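Local coordinates for protein putative carboxymuconolactone decarboxylase (Burkholderia xenovorans, PDB 2QEU) that is of unproven function but belongs to the AhpD-like carboxymuconolactone decarboxylase family and may have peroxiredoxin activity, at residues T51-K55 / K68-L72; D80-I85 / K120-A125; T89-N94 / F128-E133; L102-I106 / A125-A129. All coordinates share one frame; numbering follows the deposited sequence.

These four contacts make a worked example of how an all-helical chain is held together. Contacts 2, 3 and 4 are strung along helix 122-137: contacts 2 and 3 join it to helix 82-94, contact 4 to helix 99-113. Their centres are close, about 9 Å between contacts 2 and 4 and about 8 Å between contacts 3 and 4. Contact 1 has its centre about 17 Å from that of contact 4, but H69 packs on A91 and A92 of contact 3, and L70 on L102 of contact 4. A bound citrate lies about 5 Å from the L72 side chain, and a citrate about 5 Å from that of E81; though probably from the crystallisation liquor, such molecules may mark a pocket.

Contact 1. Residues T51-K55 / K68-L72; sequences TTMLK and KHLIL
L54 and K68 run past one another, pointing opposite ways: the K68 ammonium goes to the backbone oxygens of M53 and K55, and an L54 methyl to the H69 ring and L72. The extended chain of K68 carries NZ to two carbonyls at and just beyond the end of helix 40-53. K55 O, 2.8 Å from K68 NZ, is met in the carbonyl plane on a lone pair. The bond from K68 NZ to M53 O is 3.0 Å long and comes from above the carbonyl plane, 40° out of it. A water accepts from the same ammonium group, which also has a long, weak ion pair with E104 of the second subunit. With CG anti to its carbonyl carbon (chi1 -78°), L54 places CD2 over one face of the H69 imidazole, 4.2 Å from the ring centroid, in a CH-pi contact. The same L54 CD2 meets L72 CD1 tip to tip at 3.9 Å. The H69 ring itself is hydrogen-bonded at both nitrogens, NE2 to D24 and ND1 to H88. A lysine bound to the last carbonyl of helix 40-53 and to one in the loop just after it, with a leucine over a histidine, fastens this helix to helix 65-79 in the helical AhpD-like fold.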
loop_
_atom_site.group_PDB
_atom_site.type_symbol
_atom_site.label_atom_id
_atom_site.label_comp_id
_atom_site.label_asym_id
_atom_site.label_seq_id
_atom_site.Cartn_x
_atom_site.Cartn_y
_atom_site.Cartn_z
ATOM N N THR B 51 10.470 -11.915 -20.246
ATOM C CA THR B 51 10.601 -13.084 -21.099
ATOM C C THR B 51 11.091 -14.295 -20.331
ATOM O O THR B 51 10.540 -15.396 -20.513
ATOM C CB THR B 51 11.510 -12.776 -22.304
ATOM O OG1 THR B 51 10.930 -11.674 -23.012
ATOM C CG2 THR B 51 11.639 -13.970 -23.190
ATOM N N THR B 52 12.092 -14.101 -19.469
ATOM C CA THR B 52 12.570 -15.196 -18.610
ATOM C C THR B 52 11.490 -15.560 -17.567
ATOM O O THR B 52 11.136 -16.749 -17.378
ATOM C CB THR B 52 13.940 -14.895 -17.959
ATOM O OG1 THR B 52 14.325 -16.000 -17.130
ATOM C CG2 THR B 52 13.905 -13.676 -17.125
HETATM N N MSE B 53 10.896 -14.540 -16.956
HETATM C CA MSE B 53 9.935 -14.820 -15.880
HETATM C C MSE B 53 8.706 -15.585 -16.360
HETATM O O MSE B 53 8.205 -16.437 -15.644
HETATM C CB MSE B 53 9.493 -13.540 -15.231
HETATM C CG MSE B 53 10.537 -12.941 -14.317
HETATM SE SE MSE B 53 9.822 -11.239 -13.676
HETATM C CE MSE B 53 11.171 -10.779 -12.414
ATOM N N LEU B 54 8.286 -15.330 -17.600
ATOM C CA LEU B 54 7.071 -15.913 -18.145
ATOM C C LEU B 54 7.378 -17.033 -19.175
ATOM O O LEU B 54 6.527 -17.443 -19.979
ATOM C CB LEU B 54 6.205 -14.785 -18.722
ATOM C CG LEU B 54 5.457 -14.003 -17.666
ATOM C CD1 LEU B 54 4.820 -12.699 -18.196
ATOM C CD2 LEU B 54 4.396 -14.886 -16.993
ATOM N N LYS B 55 8.604 -17.541 -19.118
ATOM C CA LYS B 55 8.985 -18.726 -19.886
ATOM C C LYS B 55 7.928 -19.837 -19.739
ATOM O O LYS B 55 7.397 -20.096 -18.653
ATOM C CB LYS B 55 10.367 -19.190 -19.388
ATOM C CG LYS B 55 11.002 -20.233 -20.200
ATOM C CD LYS B 55 12.523 -20.076 -20.220
ATOM C CE LYS B 55 13.172 -20.393 -18.882
ATOM N NZ LYS B 55 14.503 -19.703 -18.798
ATOM N N LYS B 68 1.357 -19.026 -13.681
ATOM C CA LYS B 68 2.128 -17.804 -13.703
ATOM C C LYS B 68 1.207 -16.603 -13.914
ATOM O O LYS B 68 1.247 -15.627 -13.176
ATOM C CB LYS B 68 3.190 -17.825 -14.784
ATOM C CG LYS B 68 4.295 -18.847 -14.545
ATOM C CD LYS B 68 5.522 -18.589 -15.463
ATOM C CE LYS B 68 6.640 -19.512 -15.079
ATOM N NZ LYS B 68 7.789 -19.357 -15.976
ATOM N N HIS B 69 0.374 -16.692 -14.945
ATOM C CA HIS B 69 -0.585 -15.608 -15.178
ATOM C C HIS B 69 -1.674 -15.480 -14.128
ATOM O O HIS B 69 -2.078 -14.353 -13.829
ATOM C CB HIS B 69 -1.165 -15.700 -16.566
ATOM C CG HIS B 69 -0.229 -15.247 -17.631
ATOM N ND1 HIS B 69 0.056 -13.920 -17.867
ATOM C CD2 HIS B 69 0.502 -15.958 -18.516
ATOM C CE1 HIS B 69 0.919 -13.833 -18.866
ATOM N NE2 HIS B 69 1.201 -15.058 -19.291
ATOM N N LEU B 70 -2.100 -16.580 -13.513
ATOM C CA LEU B 70 -3.002 -16.474 -12.374
ATOM C C LEU B 70 -2.359 -15.670 -11.229
ATOM O O LEU B 70 -3.021 -14.833 -10.635
ATOM C CB LEU B 70 -3.439 -17.849 -11.893
ATOM C CG LEU B 70 -4.395 -17.837 -10.693
ATOM C CD1 LEU B 70 -5.650 -17.061 -10.976
ATOM C CD2 LEU B 70 -4.684 -19.295 -10.321
ATOM N N ILE B 71 -1.082 -15.921 -10.921
ATOM C CA ILE B 71 -0.396 -15.113 -9.893
ATOM C C ILE B 71 -0.449 -13.615 -10.271
ATOM O O ILE B 71 -0.784 -12.785 -9.442
ATOM C CB ILE B 71 1.056 -15.611 -9.636
ATOM C CG1 ILE B 71 1.004 -17.002 -8.942
ATOM C CG2 ILE B 71 1.896 -14.591 -8.841
ATOM C CD1 ILE B 71 2.318 -17.855 -9.024
ATOM N N LEU B 72 -0.197 -13.319 -11.548
ATOM C CA LEU B 72 -0.243 -11.928 -12.031
ATOM C C LEU B 72 -1.636 -11.341 -11.951
ATOM O O LEU B 72 -1.805 -10.165 -11.607
ATOM C CB LEU B 72 0.425 -11.812 -13.385
ATOM C CG LEU B 72 1.928 -11.991 -13.306
ATOM C CD1 LEU B 72 2.469 -12.309 -14.736
ATOM C CD2 LEU B 72 2.604 -10.824 -12.677
HETATM O O HOH W 1 10.533 -19.663 -15.731
#

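Contact 2. Residues D80-I85 / K120-A125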
loop_
_atom_site.group_PDB
_atom_site.type_symbol
_atom_site.label_atom_id
_atom_site.label_comp_id
_atom_site.label_asym_id
_atom_site.label_seq_id
_atom_site.Cartn_x
_atom_site.Cartn_y
_atom_site.Cartn_z
ATOM N N ASP B 80 -4.916 -2.967 -7.994
ATOM C CA ASP B 80 -5.979 -2.257 -8.738
ATOM C C ASP B 80 -5.544 -1.842 -10.133
ATOM O O ASP B 80 -5.592 -0.641 -10.495
ATOM C CB ASP B 80 -6.509 -1.060 -7.949
ATOM C CG ASP B 80 -7.142 -1.477 -6.664
ATOM O OD1 ASP B 80 -7.949 -2.427 -6.646
ATOM O OD2 ASP B 80 -6.837 -0.836 -5.646
ATOM N N GLU B 81 -5.056 -2.801 -10.916
ATOM C CA GLU B 81 -4.756 -2.512 -12.312
ATOM C C GLU B 81 -5.734 -3.319 -13.156
ATOM O O GLU B 81 -5.528 -4.503 -13.377
ATOM C CB GLU B 81 -3.307 -2.786 -12.692
ATOM C CG GLU B 81 -2.812 -1.764 -13.761
ATOM C CD GLU B 81 -3.595 -1.788 -15.096
ATOM O OE1 GLU B 81 -4.643 -1.084 -15.308
ATOM O OE2 GLU B 81 -3.081 -2.471 -15.979
ATOM N N PRO B 82 -6.856 -2.690 -13.533
ATOM C CA PRO B 82 -7.922 -3.335 -14.273
ATOM C C PRO B 82 -7.596 -3.736 -15.720
ATOM O O PRO B 82 -8.187 -4.706 -16.245
ATOM C CB PRO B 82 -9.038 -2.302 -14.217
ATOM C CG PRO B 82 -8.352 -1.014 -14.076
ATOM C CD PRO B 82 -7.198 -1.289 -13.195
ATOM N N ILE B 83 -6.692 -2.990 -16.375
ATOM C CA ILE B 83 -6.283 -3.348 -17.741
ATOM C C ILE B 83 -5.422 -4.600 -17.663
ATOM O O ILE B 83 -5.685 -5.591 -18.324
ATOM C CB ILE B 83 -5.499 -2.194 -18.433
ATOM C CG1 ILE B 83 -6.394 -0.957 -18.501
ATOM C CG2 ILE B 83 -5.055 -2.631 -19.843
ATOM C CD1 ILE B 83 -7.718 -1.224 -19.104
ATOM N N GLY B 84 -4.403 -4.543 -16.823
ATOM C CA GLY B 84 -3.553 -5.684 -16.590
ATOM C C GLY B 84 -4.274 -6.919 -16.116
ATOM O O GLY B 84 -3.961 -8.014 -16.571
ATOM N N ILE B 85 -5.252 -6.763 -15.227
ATOM C CA ILE B 85 -5.955 -7.936 -14.677
ATOM C C ILE B 85 -6.691 -8.686 -15.811
ATOM O O ILE B 85 -6.645 -9.921 -15.892
ATOM C CB ILE B 85 -6.899 -7.632 -13.468
ATOM C CG1 ILE B 85 -7.032 -8.909 -12.633
ATOM C CG2 ILE B 85 -8.307 -7.145 -13.937
ATOM C CD1 ILE B 85 -7.832 -8.759 -11.417
ATOM N N LYS B 120 -12.913 -4.359 -5.603
ATOM C CA LYS B 120 -12.486 -3.253 -6.457
ATOM C C LYS B 120 -12.193 -3.789 -7.868
ATOM O O LYS B 120 -12.919 -3.517 -8.817
ATOM C CB LYS B 120 -11.285 -2.496 -5.878
ATOM C CG LYS B 120 -11.575 -1.744 -4.550
ATOM C CD LYS B 120 -10.324 -1.025 -3.977
ATOM C CE LYS B 120 -10.001 0.219 -4.765
ATOM N NZ LYS B 120 -8.764 0.911 -4.330
ATOM N N THR B 121 -11.149 -4.588 -7.987
ATOM C CA THR B 121 -10.610 -4.987 -9.273
ATOM C C THR B 121 -10.673 -6.480 -9.537
ATOM O O THR B 121 -10.996 -6.926 -10.667
ATOM C CB THR B 121 -9.131 -4.452 -9.367
ATOM O OG1 THR B 121 -9.127 -3.042 -9.082
ATOM C CG2 THR B 121 -8.542 -4.677 -10.707
ATOM N N GLY B 122 -10.463 -7.288 -8.500
ATOM C CA GLY B 122 -10.418 -8.741 -8.733
ATOM C C GLY B 122 -11.637 -9.294 -9.465
ATOM O O GLY B 122 -11.570 -10.129 -10.374
ATOM N N ARG B 123 -12.824 -8.851 -9.046
ATOM C CA ARG B 123 -14.055 -9.363 -9.628
ATOM C C ARG B 123 -14.200 -9.011 -11.111
ATOM O O ARG B 123 -14.933 -9.692 -11.839
ATOM C CB ARG B 123 -15.256 -8.919 -8.822
ATOM C CG ARG B 123 -15.547 -7.443 -8.868
ATOM C CD ARG B 123 -16.699 -7.127 -7.933
ATOM N NE ARG B 123 -17.104 -5.732 -7.948
ATOM C CZ ARG B 123 -18.110 -5.247 -8.662
ATOM N NH1 ARG B 123 -18.819 -6.023 -9.483
ATOM N NH2 ARG B 123 -18.403 -3.975 -8.543
ATOM N N LYS B 124 -13.519 -7.949 -11.566
ATOM C CA LYS B 124 -13.610 -7.583 -13.006
ATOM C C LYS B 124 -12.995 -8.694 -13.896
ATOM O O LYS B 124 -13.447 -8.958 -15.050
ATOM C CB LYS B 124 -12.872 -6.270 -13.222
ATOM C CG LYS B 124 -13.380 -5.061 -12.448
ATOM C CD LYS B 124 -12.569 -3.801 -12.774
ATOM C CE LYS B 124 -13.306 -2.563 -12.268
ATOM N NZ LYS B 124 -12.483 -1.364 -12.373
ATOM N N ALA B 125 -11.988 -9.373 -13.362
ATOM C CA ALA B 125 -11.368 -10.527 -14.038
ATOM C C ALA B 125 -12.389 -11.638 -14.248
ATOM O O ALA B 125 -12.376 -12.286 -15.284
ATOM C CB ALA B 125 -10.113 -11.031 -13.224
#
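D80 and T121 bring the two backbones to a CA-CA distance of 5.4 Å on the approach to helix 82-94, and one turn further on the CA atoms of I85 and A125 are 6.0 Å apart. D80 ends the preceding helix in a Schellman motif, its positive phi of 59° turning the chain. E81 follows as N-cap of the next helix, and in the conformer described its carboxylate accepts from I83 N and G84 N. This tight helix-to-helix turn sets the D80 carboxylate against segment 120-125. T121 OG1 donates to D80 OD1 over 2.8 Å, on the anti side and only 19° out of the carboxylate plane. K120, modelled in two conformers, crosses D80 at about a right angle in the one considered here; its chain bends at chi3 (75°), and NZ forms a salt bridge of 2.9 Å to D80 OD2 from above the carboxylate plane. Both charges also serve the assembly: D80 OD2 pairs with R79 of the fourth subunit, whose backbone oxygen accepts from K120 NZ. Beside these polar bonds the contact is apolar. T121 CG2 lies 3.9 Å from P82 CA, while I85 CG2 approaches the same methyl. Further along, I85 CD1 rests 3.7 Å from A125 CB and equally close to G122 CA.

Contact 3. Residues T89-N94 / F128-E133; sequences TRAAMN and FAVEFE
M93, present as selenomethionine, and F132 form a Met-aromatic contact in the interface between helix 82-94 and helix 122-137, whose short segments here run at 40° with axes 10.5 Å apart. The selenium stands at the edge of the ring: M93 SE is 5.3 Å from the F132 centroid and 87° off the ring normal. M93 CB also lies at that edge, in the plane of the ring. A bend at the last torsion (chi3 64°) turns M93 CE back onto the partner helix, 3.8 Å from E133 CB, while SE touches A129 CB at 3.7 Å. At another part of the F132 rim, near its plane, N94 OD1 approaches CZ at 3.6 Å, the amide steeply inclined to the ring. R90 passes across both phenylalanines. Its CG comes within 3.6 Å of F132 CZ, and its NE is 3.9 Å from F128 CZ with guanidinium and ring nearly perpendicular, so the two groups do not stack. R90 has two modelled conformers; in this one NH1 is hydrogen-bonded to N87 OD1. F128 is met at its edge by T89 CG2, 3.7 Å from CD2, while F132 CB lies over one face. The T89 hydroxyl, on the other branch from that methyl, is hydrogen-bonded to I85 O. Helix 99-113 flanks the pair, L102 touching T89 and A129, and V99 touching M93 and E133. Helix 65-79 adds H69 against A91 and A92.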
loop_
_atom_site.group_PDB
_atom_site.type_symbol
_atom_site.label_atom_id
_atom_site.label_comp_id
_atom_site.label_asym_id
_atom_site.label_seq_id
_atom_site.Cartn_x
_atom_site.Cartn_y
_atom_site.Cartn_z
ATOM N N THR B 89 -5.755 -12.367 -17.228
ATOM C CA THR B 89 -6.839 -13.361 -17.237
ATOM C C THR B 89 -6.921 -14.018 -18.628
ATOM O O THR B 89 -6.968 -15.242 -18.755
ATOM C CB THR B 89 -8.197 -12.774 -16.836
ATOM O OG1 THR B 89 -8.097 -12.328 -15.491
ATOM C CG2 THR B 89 -9.342 -13.832 -16.947
ATOM N N ARG B 90 -6.977 -13.176 -19.655
ATOM C CA ARG B 90 -6.949 -13.629 -21.044
ATOM C C ARG B 90 -5.753 -14.569 -21.288
ATOM O O ARG B 90 -5.919 -15.681 -21.781
ATOM C CB ARG B 90 -6.924 -12.417 -21.997
ATOM C CG ARG B 90 -7.120 -12.758 -23.463
ATOM C CD ARG B 90 -6.958 -11.519 -24.365
ATOM N NE ARG B 90 -7.925 -10.454 -24.078
ATOM C CZ ARG B 90 -7.634 -9.264 -23.545
ATOM N NH1 ARG B 90 -6.389 -8.923 -23.248
ATOM N NH2 ARG B 90 -8.599 -8.366 -23.337
ATOM N N ALA B 91 -4.556 -14.125 -20.909
ATOM C CA ALA B 91 -3.332 -14.917 -21.061
ATOM C C ALA B 91 -3.448 -16.271 -20.320
ATOM O O ALA B 91 -3.168 -17.334 -20.889
ATOM C CB ALA B 91 -2.111 -14.105 -20.567
ATOM N N ALA B 92 -3.888 -16.227 -19.058
ATOM C CA ALA B 92 -3.991 -17.445 -18.263
ATOM C C ALA B 92 -4.920 -18.448 -18.951
ATOM O O ALA B 92 -4.655 -19.660 -18.969
ATOM C CB ALA B 92 -4.467 -17.141 -16.784
HETATM N N MSE B 93 -6.056 -17.945 -19.446
HETATM C CA MSE B 93 -7.103 -18.802 -20.002
HETATM C C MSE B 93 -6.685 -19.318 -21.371
HETATM O O MSE B 93 -6.945 -20.475 -21.720
HETATM C CB MSE B 93 -8.431 -18.059 -20.059
HETATM C CG MSE B 93 -9.042 -17.909 -18.676
HETATM SE SE MSE B 93 -10.674 -16.923 -18.611
HETATM C CE MSE B 93 -11.825 -18.142 -19.710
ATOM N N ASN B 94 -5.980 -18.474 -22.119
ATOM C CA ASN B 94 -5.339 -18.938 -23.345
ATOM C C ASN B 94 -4.379 -20.088 -23.077
ATOM O O ASN B 94 -4.236 -20.982 -23.946
ATOM C CB ASN B 94 -4.647 -17.782 -24.097
ATOM C CG ASN B 94 -5.610 -16.947 -24.925
ATOM O OD1 ASN B 94 -6.640 -17.448 -25.387
ATOM N ND2 ASN B 94 -5.259 -15.688 -25.162
ATOM N N PHE B 128 -15.079 -10.607 -16.926
ATOM C CA PHE B 128 -14.430 -10.886 -18.197
ATOM C C PHE B 128 -14.358 -12.384 -18.496
ATOM O O PHE B 128 -14.689 -12.793 -19.627
ATOM C CB PHE B 128 -13.022 -10.252 -18.246
ATOM C CG PHE B 128 -12.195 -10.695 -19.436
ATOM C CD1 PHE B 128 -12.388 -10.146 -20.690
ATOM C CD2 PHE B 128 -11.238 -11.682 -19.292
ATOM C CE1 PHE B 128 -11.617 -10.564 -21.775
ATOM C CE2 PHE B 128 -10.486 -12.102 -20.335
ATOM C CZ PHE B 128 -10.684 -11.563 -21.593
ATOM N N ALA B 129 -13.932 -13.171 -17.513
ATOM C CA ALA B 129 -13.631 -14.597 -17.705
ATOM C C ALA B 129 -14.871 -15.372 -18.159
ATOM O O ALA B 129 -14.809 -16.265 -19.008
ATOM C CB ALA B 129 -13.120 -15.183 -16.423
ATOM N N VAL B 130 -16.000 -15.039 -17.556
ATOM C CA VAL B 130 -17.267 -15.712 -17.902
ATOM C C VAL B 130 -17.611 -15.543 -19.388
ATOM O O VAL B 130 -18.037 -16.476 -20.004
ATOM C CB VAL B 130 -18.416 -15.245 -16.956
ATOM C CG1 VAL B 130 -19.838 -15.658 -17.500
ATOM C CG2 VAL B 130 -18.127 -15.777 -15.494
ATOM N N GLU B 131 -17.350 -14.373 -19.938
ATOM C CA GLU B 131 -17.555 -14.118 -21.348
ATOM C C GLU B 131 -16.431 -14.721 -22.186
ATOM O O GLU B 131 -16.672 -15.341 -23.243
ATOM C CB GLU B 131 -17.730 -12.626 -21.626
ATOM C CG GLU B 131 -18.884 -11.953 -20.845
ATOM C CD GLU B 131 -20.199 -12.721 -20.870
ATOM O OE1 GLU B 131 -20.643 -13.112 -21.985
ATOM O OE2 GLU B 131 -20.794 -12.931 -19.776
ATOM N N PHE B 132 -15.197 -14.597 -21.723
ATOM C CA PHE B 132 -14.069 -15.121 -22.484
ATOM C C PHE B 132 -14.049 -16.655 -22.612
ATOM O O PHE B 132 -13.595 -17.190 -23.617
ATOM C CB PHE B 132 -12.730 -14.620 -21.906
ATOM C CG PHE B 132 -11.552 -14.885 -22.824
ATOM C CD1 PHE B 132 -11.520 -14.365 -24.107
ATOM C CD2 PHE B 132 -10.496 -15.678 -22.401
ATOM C CE1 PHE B 132 -10.438 -14.591 -24.910
ATOM C CE2 PHE B 132 -9.418 -15.924 -23.204
ATOM C CZ PHE B 132 -9.403 -15.407 -24.481
ATOM N N GLU B 133 -14.582 -17.332 -21.615
ATOM C CA GLU B 133 -14.703 -18.773 -21.634
ATOM C C GLU B 133 -15.548 -19.164 -22.841
ATOM O O GLU B 133 -15.237 -20.121 -23.556
ATOM C CB GLU B 133 -15.415 -19.226 -20.362
ATOM C CG GLU B 133 -15.589 -20.740 -20.291
ATOM C CD GLU B 133 -16.137 -21.222 -18.945
ATOM O OE1 GLU B 133 -17.112 -20.620 -18.460
ATOM O OE2 GLU B 133 -15.589 -22.211 -18.414
#

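Contact 4. Residues L102-I106 / A125-A129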
loop_
_atom_site.group_PDB
_atom_site.type_symbol
_atom_site.label_atom_id
_atom_site.label_comp_id
_atom_site.label_asym_id
_atom_site.label_seq_id
_atom_site.Cartn_x
_atom_site.Cartn_y
_atom_site.Cartn_z
ATOM N N LEU B 102 -9.619 -19.673 -11.749
ATOM C CA LEU B 102 -9.445 -18.239 -11.680
ATOM C C LEU B 102 -10.103 -17.712 -10.410
ATOM O O LEU B 102 -9.509 -16.960 -9.629
ATOM C CB LEU B 102 -10.085 -17.569 -12.898
ATOM C CG LEU B 102 -9.973 -16.032 -12.980
ATOM C CD1 LEU B 102 -8.494 -15.623 -13.250
ATOM C CD2 LEU B 102 -10.937 -15.466 -14.032
ATOM N N ILE B 103 -11.361 -18.095 -10.211
ATOM C CA ILE B 103 -12.135 -17.650 -9.081
ATOM C C ILE B 103 -11.435 -18.123 -7.782
ATOM O O ILE B 103 -11.293 -17.360 -6.844
ATOM C CB ILE B 103 -13.619 -18.118 -9.158
ATOM C CG1 ILE B 103 -14.384 -17.456 -10.345
ATOM C CG2 ILE B 103 -14.360 -17.848 -7.841
ATOM C CD1 ILE B 103 -15.709 -18.135 -10.655
ATOM N N GLU B 104 -11.043 -19.396 -7.730
ATOM C CA GLU B 104 -10.395 -19.911 -6.513
ATOM C C GLU B 104 -9.148 -19.096 -6.143
ATOM O O GLU B 104 -8.931 -18.840 -4.980
ATOM C CB GLU B 104 -10.073 -21.409 -6.634
ATOM C CG GLU B 104 -11.330 -22.288 -6.646
ATOM C CD GLU B 104 -11.025 -23.807 -6.594
ATOM O OE1 GLU B 104 -9.891 -24.148 -6.213
ATOM O OE2 GLU B 104 -11.930 -24.645 -6.838
ATOM N N GLY B 105 -8.349 -18.721 -7.151
ATOM C CA GLY B 105 -7.138 -17.968 -6.927
ATOM C C GLY B 105 -7.397 -16.575 -6.437
ATOM O O GLY B 105 -6.763 -16.089 -5.500
ATOM N N ILE B 106 -8.322 -15.889 -7.130
ATOM C CA ILE B 106 -8.678 -14.526 -6.782
ATOM C C ILE B 106 -9.197 -14.402 -5.355
ATOM O O ILE B 106 -8.880 -13.455 -4.629
ATOM C CB ILE B 106 -9.659 -13.877 -7.786
ATOM C CG1 ILE B 106 -8.944 -13.690 -9.108
ATOM C CG2 ILE B 106 -10.156 -12.491 -7.294
ATOM C CD1 ILE B 106 -9.899 -13.319 -10.302
ATOM N N ALA B 125 -11.988 -9.373 -13.362
ATOM C CA ALA B 125 -11.368 -10.527 -14.038
ATOM C C ALA B 125 -12.389 -11.638 -14.248
ATOM O O ALA B 125 -12.376 -12.286 -15.284
ATOM C CB ALA B 125 -10.113 -11.031 -13.224
ATOM N N VAL B 126 -13.259 -11.848 -13.258
ATOM C CA VAL B 126 -14.261 -12.902 -13.292
ATOM C C VAL B 126 -15.363 -12.543 -14.289
ATOM O O VAL B 126 -15.795 -13.372 -15.102
ATOM C CB VAL B 126 -14.815 -13.204 -11.880
ATOM C CG1 VAL B 126 -15.956 -14.297 -11.956
ATOM C CG2 VAL B 126 -13.671 -13.684 -10.942
ATOM N N THR B 127 -15.806 -11.292 -14.238
ATOM C CA THR B 127 -16.789 -10.779 -15.199
ATOM C C THR B 127 -16.312 -11.014 -16.657
ATOM O O THR B 127 -17.045 -11.551 -17.511
ATOM C CB THR B 127 -17.054 -9.307 -14.998
ATOM O OG1 THR B 127 -17.556 -9.108 -13.678
ATOM C CG2 THR B 127 -18.074 -8.765 -16.053
ATOM N N PHE B 128 -15.079 -10.607 -16.926
ATOM C CA PHE B 128 -14.430 -10.886 -18.197
ATOM C C PHE B 128 -14.358 -12.384 -18.496
ATOM O O PHE B 128 -14.689 -12.793 -19.627
ATOM C CB PHE B 128 -13.022 -10.252 -18.246
ATOM C CG PHE B 128 -12.195 -10.695 -19.436
ATOM C CD1 PHE B 128 -12.388 -10.146 -20.690
ATOM C CD2 PHE B 128 -11.238 -11.682 -19.292
ATOM C CE1 PHE B 128 -11.617 -10.564 -21.775
ATOM C CE2 PHE B 128 -10.486 -12.102 -20.335
ATOM C CZ PHE B 128 -10.684 -11.563 -21.593
ATOM N N ALA B 129 -13.932 -13.171 -17.513
ATOM C CA ALA B 129 -13.631 -14.597 -17.705
ATOM C C ALA B 129 -14.871 -15.372 -18.159
ATOM O O ALA B 129 -14.809 -16.265 -19.008
ATOM C CB ALA B 129 -13.120 -15.183 -16.423
#
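L102 brings its CD2 methyl against A125 O, 3.7 Å away, and with I106 it makes up the tight part of the contact. The two helix segments are antiparallel, 179° apart in direction and 10.7 Å between axes. The first torsion of L102 (chi1 -179°), which sets CG opposite the backbone nitrogen, turns the branched end toward segment 125-129. The same CD2 is modelled 3.2 Å from A129 CB, closer than usual van der Waals contact, so that spacing is doubtful. I106, one turn along, continues the dense side: its CD1 is 3.7 Å from A125 CB and 3.8 Å from V126 CG2, the side chains of I106 and V126 crossing at a slant. W118 and V73 pack on I106 as well. The I103 side differs mainly in being partly exposed, its contact only slightly longer. I103 and V126 cross at about a right angle, and I103 CG1 stays 3.9 Å from V126 CG1 and the same distance from V126 CG2. I103 lies about 4 Å from a bound glycerol, but Y38 of the fourth subunit packs on both I103 and V126. Every contact between side chains across these segments is apolar. With no directional bond to fix it, the register of helices 99-113 and 122-137 here probably depends on the shape of their methyl surfaces.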